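PDB 1EZW: 5,10-methylenetetrahydromethanopterin reductase from Methanopyrus kandleri, which catalyses the reversible, coenzyme F420-dependent reduction of methylene-tetrahydromethanopterin to methyl-tetrahydromethanopterin, a step of methanogenesis from carbon dioxide. Local coordinates for residues A[173-178]-A[188-193]. Residues are numbered along the deposited sequence; the frame is centred on the assembly and turned at random.
Sequences FYMGAQ and EIANGV
One face of the Tyr174 ring sits over Gly192 CA, in a worked example of how adjacent parallel strands of a (beta/alpha)8 barrel are joined in register, Tyr174 with Gly192 and Met175 with Val193. Tyr174 CB starts near the glycine carbonyl, 3.9 Å from Gly192 O. With CG beside its own backbone N (chi1 -77°), the ring swings over the glycine: CG lies 4.0 Å, CD2 3.6 Å and CE2 3.8 Å from Gly192 CA. The result is a CH-pi contact over one face, offset toward the rim and 23° off the ring normal. At the tip, Tyr174 OH is hydrogen-bonded to Asp225, and Trp35 packs edge-to-face with the ring.

Between the backbones, Met175 N donates to Gly192 O (3.0 Å), while Phe173 O accepts a bond from Asn191 N (2.8 Å), lying in the carbonyl plane, and a weak one from Gly192 N. On the sheet face opposite Tyr174, Met175 runs extended about chi2 as far as SD, which meets Ile189 CD1 at 3.8 Å, and bends at its last torsion; the two side chains cross at about a right angle. Ala190 CB rests against Phe173 O and, more loosely, the CD2 corner of the Phe173 ring. Farther along, Ala177 CB packs on Val193 CG1 at 3.6 Å.

The contact joins the two strands of a right-handed beta-alpha-beta crossover and takes in the turn at Ala190 and Asn191 that leads from helix 180-189 into strand 192-196. Met175 and Val193 both touch Ala186 of that helix, helix 127-142 packs on Phe173, Met175 and Ile189, and strands 93-95 and 225-229 continue the barrel on either side.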
# COMPACT_ATOMS: atom_id res chain seq x y z
N PHE A 173 9.31 20.37 14.02
CA PHE A 173 9.48 19.81 15.33
C PHE A 173 8.45 20.42 16.27
O PHE A 173 8.51 21.61 16.57
CB PHE A 173 10.88 20.14 15.88
CG PHE A 173 11.18 19.49 17.20
CD1 PHE A 173 11.45 18.11 17.30
CD2 PHE A 173 11.22 20.26 18.37
CE1 PHE A 173 11.75 17.51 18.52
CE2 PHE A 173 11.52 19.66 19.60
CZ PHE A 173 11.78 18.30 19.69
N TYR A 174 7.49 19.62 16.71
CA TYR A 174 6.48 20.11 17.65
C TYR A 174 6.75 19.52 19.02
O TYR A 174 7.07 18.35 19.16
CB TYR A 174 5.06 19.66 17.21
CG TYR A 174 4.47 20.44 16.08
CD1 TYR A 174 5.04 20.44 14.80
CD2 TYR A 174 3.32 21.21 16.28
CE1 TYR A 174 4.48 21.17 13.75
CE2 TYR A 174 2.75 21.97 15.24
CZ TYR A 174 3.34 21.94 13.98
OH TYR A 174 2.87 22.65 12.90
N MET A 175 6.61 20.33 20.08
CA MET A 175 6.81 19.83 21.41
C MET A 175 5.54 19.80 22.23
O MET A 175 4.79 20.78 22.23
CB MET A 175 7.77 20.75 22.16
CG MET A 175 9.16 20.36 22.05
SD MET A 175 10.10 21.49 23.19
CE MET A 175 9.67 21.23 24.51
N GLY A 176 5.30 18.72 22.94
CA GLY A 176 4.15 18.69 23.82
C GLY A 176 4.52 19.59 25.01
O GLY A 176 5.67 19.60 25.46
N ALA A 177 3.57 20.36 25.53
CA ALA A 177 3.91 21.24 26.67
C ALA A 177 2.68 21.55 27.48
O ALA A 177 1.64 21.86 26.93
CB ALA A 177 4.52 22.57 26.15
N GLN A 178 2.82 21.45 28.79
CA GLN A 178 1.70 21.78 29.67
C GLN A 178 2.14 22.86 30.66
O GLN A 178 1.49 23.90 30.78
CB GLN A 178 1.24 20.54 30.43
CG GLN A 178 -0.09 20.74 31.17
CD GLN A 178 0.03 21.58 32.44
OE1 GLN A 178 0.56 21.12 33.46
NE2 GLN A 178 -0.45 22.82 32.38
N GLU A 188 11.22 28.43 22.50
CA GLU A 188 12.60 28.66 22.13
C GLU A 188 13.12 27.74 21.03
O GLU A 188 13.82 28.19 20.13
CB GLU A 188 13.52 28.51 23.36
CG GLU A 188 14.99 28.60 23.00
CD GLU A 188 15.93 28.31 24.18
OE1 GLU A 188 17.07 27.87 23.88
OE2 GLU A 188 15.54 28.51 25.36
N ILE A 189 12.72 26.47 21.07
CA ILE A 189 13.30 25.53 20.13
C ILE A 189 12.35 24.80 19.17
O ILE A 189 12.82 24.09 18.28
CB ILE A 189 14.07 24.39 20.88
CG1 ILE A 189 13.07 23.41 21.51
CG2 ILE A 189 14.98 25.00 22.02
CD1 ILE A 189 13.67 22.18 22.19
N ALA A 190 11.05 25.01 19.32
CA ALA A 190 10.14 24.26 18.45
C ALA A 190 9.45 25.03 17.33
O ALA A 190 9.25 26.25 17.41
CB ALA A 190 9.08 23.59 19.34
N ASN A 191 9.05 24.30 16.28
CA ASN A 191 8.26 24.93 15.21
C ASN A 191 6.80 25.02 15.65
O ASN A 191 6.03 25.77 15.08
CB ASN A 191 8.30 24.05 13.96
CG ASN A 191 9.65 24.07 13.33
OD1 ASN A 191 10.12 25.14 12.89
ND2 ASN A 191 10.31 22.94 13.29
N GLY A 192 6.43 24.22 16.63
CA GLY A 192 5.07 24.23 17.14
C GLY A 192 4.96 23.64 18.53
O GLY A 192 5.88 22.99 19.02
N VAL A 193 3.81 23.87 19.16
CA VAL A 193 3.57 23.39 20.49
C VAL A 193 2.24 22.66 20.55
O VAL A 193 1.22 23.17 20.08
CB VAL A 193 3.54 24.58 21.50
CG1 VAL A 193 3.59 24.05 22.95
CG2 VAL A 193 4.69 25.54 21.21